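Extracellular solute-binding protein family 5 (Brucella melitensis, PDB 4ONY) probably serves as the periplasmic receptor of an ABC transporter, capturing peptide-like solutes and handing them to the membrane complex. Local coordinates at residues 565-577 and 582-594. Sequence-based numbering, arbitrary orientation. Where two conformers were deposited one is given.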
loop_
_atom_site.group_PDB
_atom_site.type_symbol
_atom_site.label_atom_id
_atom_site.label_comp_id
_atom_site.label_asym_id
_atom_site.label_seq_id
_atom_site.Cartn_x
_atom_site.Cartn_y
_atom_site.Cartn_z
ATOM N N TYR A 565 -13.177 4.338 7.172
ATOM C CA TYR A 565 -12.692 3.618 8.332
ATOM C C TYR A 565 -12.258 2.211 7.943
ATOM O O TYR A 565 -12.851 1.602 7.053
ATOM C CB TYR A 565 -13.811 3.526 9.373
ATOM C CG TYR A 565 -14.293 4.865 9.895
ATOM C CD1 TYR A 565 -13.676 5.457 10.983
ATOM C CD2 TYR A 565 -15.346 5.520 9.307
ATOM C CE1 TYR A 565 -14.090 6.676 11.482
ATOM C CE2 TYR A 565 -15.775 6.774 9.782
ATOM C CZ TYR A 565 -15.136 7.354 10.876
ATOM O OH TYR A 565 -15.484 8.589 11.460
ATOM N N GLN A 566 -11.322 1.672 8.700
ATOM C CA GLN A 566 -10.953 0.274 8.636
ATOM C C GLN A 566 -11.952 -0.450 9.543
ATOM O O GLN A 566 -12.346 0.074 10.603
ATOM C CB GLN A 566 -9.581 0.032 9.241
ATOM C CG GLN A 566 -8.409 0.777 8.596
ATOM C CD GLN A 566 -7.083 0.416 9.286
ATOM O OE1 GLN A 566 -6.908 0.649 10.483
ATOM N NE2 GLN A 566 -6.142 -0.172 8.515
ATOM N N TRP A 567 -12.316 -1.647 9.130
ATOM C CA TRP A 567 -13.320 -2.405 9.816
ATOM C C TRP A 567 -12.791 -3.749 10.180
ATOM O O TRP A 567 -12.377 -4.496 9.290
ATOM C CB TRP A 567 -14.520 -2.602 8.861
ATOM C CG TRP A 567 -15.328 -1.405 8.505
ATOM C CD1 TRP A 567 -15.540 -0.286 9.256
ATOM C CD2 TRP A 567 -16.133 -1.270 7.354
ATOM N NE1 TRP A 567 -16.379 0.565 8.613
ATOM C CE2 TRP A 567 -16.789 -0.022 7.448
ATOM C CE3 TRP A 567 -16.372 -2.077 6.264
ATOM C CZ2 TRP A 567 -17.696 0.423 6.487
ATOM C CZ3 TRP A 567 -17.247 -1.610 5.260
ATOM C CH2 TRP A 567 -17.893 -0.377 5.383
ATOM N N VAL A 568 -12.867 -4.089 11.461
ATOM C CA VAL A 568 -12.513 -5.431 11.949
ATOM C C VAL A 568 -13.547 -5.893 12.968
ATOM O O VAL A 568 -13.771 -5.235 13.991
ATOM C CB VAL A 568 -11.116 -5.484 12.624
ATOM C CG1 VAL A 568 -10.786 -6.913 13.003
ATOM C CG2 VAL A 568 -10.023 -4.923 11.709
ATOM N N ALA A 569 -14.228 -6.998 12.669
ATOM C CA ALA A 569 -15.160 -7.589 13.616
ATOM C C ALA A 569 -14.359 -8.597 14.408
ATOM O O ALA A 569 -13.452 -9.224 13.856
ATOM C CB ALA A 569 -16.328 -8.264 12.913
ATOM N N ARG A 570 -14.611 -8.691 15.698
ATOM C CA ARG A 570 -13.839 -9.585 16.544
ATOM C C ARG A 570 -14.695 -10.196 17.649
ATOM O O ARG A 570 -15.571 -9.517 18.222
ATOM C CB ARG A 570 -12.638 -8.859 17.152
ATOM C CG ARG A 570 -12.969 -7.823 18.214
ATOM C CD ARG A 570 -11.734 -7.082 18.779
ATOM N NE ARG A 570 -12.180 -5.807 19.307
ATOM C CZ ARG A 570 -12.688 -5.614 20.524
ATOM N NH1 ARG A 570 -12.737 -6.567 21.456
ATOM N NH2 ARG A 570 -13.110 -4.405 20.837
ATOM N N TRP A 571 -14.442 -11.467 17.945
ATOM C CA TRP A 571 -14.932 -12.055 19.204
ATOM C C TRP A 571 -14.287 -11.297 20.386
ATOM O O TRP A 571 -13.131 -10.896 20.337
ATOM C CB TRP A 571 -14.702 -13.569 19.256
ATOM C CG TRP A 571 -15.590 -14.283 18.245
ATOM C CD1 TRP A 571 -15.289 -14.551 16.940
ATOM C CD2 TRP A 571 -16.897 -14.806 18.468
ATOM N NE1 TRP A 571 -16.345 -15.165 16.318
ATOM C CE2 TRP A 571 -17.343 -15.355 17.230
ATOM C CE3 TRP A 571 -17.751 -14.832 19.575
ATOM C CZ2 TRP A 571 -18.597 -15.934 17.070
ATOM C CZ3 TRP A 571 -18.996 -15.403 19.427
ATOM C CH2 TRP A 571 -19.428 -15.955 18.171
ATOM N N ASP A 572 -15.060 -11.110 21.439
ATOM C CA ASP A 572 -14.626 -10.258 22.533
ATOM C C ASP A 572 -13.506 -10.857 23.410
ATOM O O ASP A 572 -12.993 -10.185 24.259
ATOM C CB ASP A 572 -15.832 -9.811 23.382
ATOM C CG ASP A 572 -16.426 -10.904 24.179
ATOM O OD1 ASP A 572 -16.010 -12.074 24.116
ATOM O OD2 ASP A 572 -17.346 -10.582 24.913
ATOM N N ARG A 573 -13.137 -12.111 23.173
ATOM C CA ARG A 573 -11.937 -12.700 23.738
ATOM C C ARG A 573 -10.638 -12.149 23.125
ATOM O O ARG A 573 -9.541 -12.464 23.587
ATOM C CB ARG A 573 -11.970 -14.206 23.561
ATOM C CG ARG A 573 -11.936 -14.631 22.102
ATOM C CD ARG A 573 -12.197 -16.112 21.987
ATOM N NE ARG A 573 -12.304 -16.544 20.590
ATOM C CZ ARG A 573 -13.395 -17.044 20.034
ATOM N NH1 ARG A 573 -14.519 -17.144 20.713
ATOM N NH2 ARG A 573 -13.361 -17.406 18.780
ATOM N N ILE A 574 -10.756 -11.335 22.083
ATOM C CA ILE A 574 -9.614 -10.661 21.500
ATOM C C ILE A 574 -9.680 -9.185 21.825
ATOM O O ILE A 574 -10.730 -8.577 21.583
ATOM C CB ILE A 574 -9.632 -10.788 19.965
ATOM C CG1 ILE A 574 -9.661 -12.270 19.542
ATOM C CG2 ILE A 574 -8.429 -10.082 19.351
ATOM C CD1 ILE A 574 -8.520 -13.096 20.050
ATOM N N GLU A 575 -8.566 -8.602 22.330
ATOM C CA GLU A 575 -8.503 -7.174 22.640
ATOM C C GLU A 575 -7.326 -6.478 21.964
ATOM O O GLU A 575 -6.423 -7.139 21.421
ATOM C CB GLU A 575 -8.460 -6.996 24.149
ATOM C CG GLU A 575 -9.743 -7.524 24.789
ATOM C CD GLU A 575 -9.806 -7.268 26.285
ATOM O OE1 GLU A 575 -8.767 -6.910 26.873
ATOM O OE2 GLU A 575 -10.892 -7.401 26.873
ATOM N N HIS A 576 -7.344 -5.165 21.993
ATOM C CA HIS A 576 -6.289 -4.356 21.375
ATOM C C HIS A 576 -6.064 -3.081 22.168
ATOM O O HIS A 576 -6.929 -2.684 22.963
ATOM C CB HIS A 576 -6.629 -4.029 19.918
ATOM C CG HIS A 576 -7.898 -3.263 19.761
ATOM N ND1 HIS A 576 -8.027 -1.932 20.121
ATOM C CD2 HIS A 576 -9.107 -3.645 19.286
ATOM C CE1 HIS A 576 -9.258 -1.531 19.883
ATOM N NE2 HIS A 576 -9.926 -2.544 19.363
ATOM N N PRO A 577 -4.908 -2.439 21.963
ATOM C CA PRO A 577 -4.696 -1.173 22.657
ATOM C C PRO A 577 -5.723 -0.125 22.274
ATOM O O PRO A 577 -6.228 -0.140 21.156
ATOM C CB PRO A 577 -3.305 -0.730 22.200
ATOM C CG PRO A 577 -2.645 -1.930 21.661
ATOM C CD PRO A 577 -3.746 -2.814 21.149
ATOM N N LEU A 582 -0.595 5.646 13.271
ATOM C CA LEU A 582 -0.711 6.233 11.931
ATOM C C LEU A 582 -1.119 5.233 10.870
ATOM O O LEU A 582 -1.931 5.565 9.983
ATOM C CB LEU A 582 0.620 6.864 11.547
ATOM C CG LEU A 582 0.699 7.801 10.305
ATOM C CD1 LEU A 582 -0.139 9.036 10.548
ATOM C CD2 LEU A 582 2.158 8.137 10.061
ATOM N N SER A 583 -0.561 4.004 10.940
ATOM C CA SER A 583 -0.830 2.989 9.915
ATOM C C SER A 583 -2.140 2.236 10.095
ATOM O O SER A 583 -2.481 1.406 9.272
ATOM C CB SER A 583 0.295 1.986 9.796
ATOM O OG SER A 583 1.516 2.570 9.383
ATOM N N GLY A 584 -2.896 2.540 11.141
ATOM C CA GLY A 584 -4.153 1.867 11.362
ATOM C C GLY A 584 -3.950 0.720 12.340
ATOM O O GLY A 584 -2.919 0.661 13.016
ATOM N N TYR A 585 -4.931 -0.169 12.457
ATOM C CA TYR A 585 -4.859 -1.210 13.485
ATOM C C TYR A 585 -3.622 -2.080 13.230
ATOM O O TYR A 585 -3.244 -2.296 12.082
ATOM C CB TYR A 585 -6.164 -2.068 13.553
ATOM C CG TYR A 585 -6.383 -2.909 12.278
ATOM C CD1 TYR A 585 -5.785 -4.142 12.127
ATOM C CD2 TYR A 585 -7.151 -2.412 11.244
ATOM C CE1 TYR A 585 -5.932 -4.879 10.947
ATOM C CE2 TYR A 585 -7.336 -3.117 10.066
ATOM C CZ TYR A 585 -6.704 -4.344 9.909
ATOM O OH TYR A 585 -6.874 -5.047 8.759
ATOM N N GLN A 586 -3.056 -2.644 14.297
ATOM C CA GLN A 586 -1.867 -3.477 14.196
ATOM C C GLN A 586 -2.072 -4.788 14.971
ATOM O O GLN A 586 -1.941 -4.829 16.186
ATOM C CB GLN A 586 -0.695 -2.711 14.801
ATOM C CG GLN A 586 -0.353 -1.436 14.108
ATOM C CD GLN A 586 0.109 -1.697 12.721
ATOM O OE1 GLN A 586 0.987 -2.524 12.508
ATOM N NE2 GLN A 586 -0.484 -1.007 11.747
ATOM N N LEU A 587 -2.431 -5.841 14.244
ATOM C CA LEU A 587 -2.718 -7.131 14.841
ATOM C C LEU A 587 -1.629 -7.655 15.753
ATOM O O LEU A 587 -1.940 -8.314 16.759
ATOM C CB LEU A 587 -3.012 -8.185 13.772
ATOM C CG LEU A 587 -4.241 -7.947 12.911
ATOM C CD1 LEU A 587 -4.499 -9.184 12.072
ATOM C CD2 LEU A 587 -5.466 -7.634 13.792
ATOM N N PRO A 588 -0.330 -7.416 15.411
ATOM C CA PRO A 588 0.726 -7.919 16.285
ATOM C C PRO A 588 0.727 -7.315 17.708
ATOM O O PRO A 588 1.401 -7.846 18.572
ATOM C CB PRO A 588 2.017 -7.523 15.553
ATOM C CG PRO A 588 1.622 -7.462 14.127
ATOM C CD PRO A 588 0.207 -6.936 14.128
ATOM N N ALA A 589 0.023 -6.197 17.916
ATOM C CA ALA A 589 -0.136 -5.618 19.228
ATOM C C ALA A 589 -1.422 -6.080 19.942
ATOM O O ALA A 589 -1.682 -5.688 21.106
ATOM C CB ALA A 589 -0.129 -4.118 19.090
ATOM N N TRP A 590 -2.238 -6.909 19.281
ATOM C CA TRP A 590 -3.464 -7.403 19.913
ATOM C C TRP A 590 -3.122 -8.573 20.868
ATOM O O TRP A 590 -1.981 -9.116 20.840
ATOM C CB TRP A 590 -4.497 -7.824 18.839
ATOM C CG TRP A 590 -5.024 -6.621 18.052
ATOM C CD1 TRP A 590 -4.399 -5.432 17.884
ATOM C CD2 TRP A 590 -6.263 -6.526 17.356
ATOM N NE1 TRP A 590 -5.160 -4.597 17.107
ATOM C CE2 TRP A 590 -6.312 -5.245 16.767
ATOM C CE3 TRP A 590 -7.329 -7.402 17.151
ATOM C CZ2 TRP A 590 -7.396 -4.809 16.027
ATOM C CZ3 TRP A 590 -8.401 -6.985 16.380
ATOM C CH2 TRP A 590 -8.438 -5.694 15.844
ATOM N N TRP A 591 -4.092 -8.952 21.679
ATOM C CA TRP A 591 -3.914 -10.015 22.683
ATOM C C TRP A 591 -5.217 -10.746 22.963
ATOM O O TRP A 591 -6.301 -10.387 22.457
ATOM C CB TRP A 591 -3.286 -9.458 23.986
ATOM C CG TRP A 591 -4.137 -8.502 24.770
ATOM C CD1 TRP A 591 -5.081 -8.831 25.692
ATOM C CD2 TRP A 591 -4.138 -7.079 24.698
ATOM N NE1 TRP A 591 -5.658 -7.718 26.206
ATOM C CE2 TRP A 591 -5.103 -6.615 25.613
ATOM C CE3 TRP A 591 -3.431 -6.145 23.944
ATOM C CZ2 TRP A 591 -5.348 -5.247 25.826
ATOM C CZ3 TRP A 591 -3.693 -4.770 24.143
ATOM C CH2 TRP A 591 -4.639 -4.348 25.069
ATOM N N HIS A 592 -5.097 -11.813 23.733
ATOM C CA HIS A 592 -6.223 -12.603 24.152
ATOM C C HIS A 592 -6.553 -12.197 25.570
ATOM O O HIS A 592 -5.646 -12.034 26.389
ATOM C CB HIS A 592 -5.849 -14.076 24.080
ATOM C CG HIS A 592 -7.023 -14.994 24.108
ATOM N ND1 HIS A 592 -7.824 -15.156 25.217
ATOM C CD2 HIS A 592 -7.533 -15.801 23.158
ATOM C CE1 HIS A 592 -8.762 -16.049 24.959
ATOM N NE2 HIS A 592 -8.607 -16.454 23.716
ATOM N N THR A 593 -7.844 -12.043 25.879
ATOM C CA THR A 593 -8.245 -11.694 27.237
ATOM C C THR A 593 -7.898 -12.828 28.196
ATOM O O THR A 593 -7.792 -13.980 27.797
ATOM C CB THR A 593 -9.758 -11.458 27.393
ATOM O OG1 THR A 593 -10.466 -12.612 26.932
ATOM C CG2 THR A 593 -10.181 -10.318 26.594
ATOM N N SER A 594 -7.659 -12.452 29.441
ATOM C CA SER A 594 -7.369 -13.387 30.556
ATOM C C SER A 594 -8.483 -14.364 30.890
ATOM O O SER A 594 -9.577 -13.928 31.212
ATOM C CB SER A 594 -7.070 -12.563 31.810
ATOM O OG SER A 594 -5.934 -11.739 31.563
HETATM O O HOH W 1 -3.735 -1.298 9.693
#
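V568 and I574 close on the indole of W590 from the 565-577 side, and the CB of H576 sits over one of its faces, the imidazole held obliquely to the indole. I574 CG2 meets the edge of the indole near its plane, 3.6 Å from W590 CE3, while V568 CG1 reaches W590 CH2 obliquely at 3.9 Å. The opposite indole face is covered by L587 CD2, packed over its centre. With CG1 anti to the backbone N (chi1 -176°), V568 spreads its two methyls between two aromatics: CG2 sits over a face of the Y585 ring in a CH-pi contact. Next to this core W591 turns one face to E575 and H576, with E575 CB over its five-membered ring, and P577 CD lies 3.6 Å from its CZ3. Outward from here the backbones pair. E575 and W591 exchange two hydrogen bonds, E575 N to W591 O at 2.9 Å and W591 N to E575 O at 3.0 Å. Beyond them T593 N donates to R573 O, the donor standing above the carbonyl plane, and that oxygen also lies over a face of the H592 ring. R570 NH1 binds I574 O at 2.8 Å, and its NE forms a salt bridge with D300. Far from these, Q566 OE1 receives Y585 N on an in-plane lone pair (2.9 Å), while Q566 NE2 donates to a water that bridges to S583 O and Y585 O. After the type I beta turn 571-574, a short two-stranded antiparallel ribbon near the C-terminus pairs 574-575 with 591-592, while Y585 and W590 pack on V568 of strand 566-571, central in its three-stranded sheet, in this family 5 solute-binding protein.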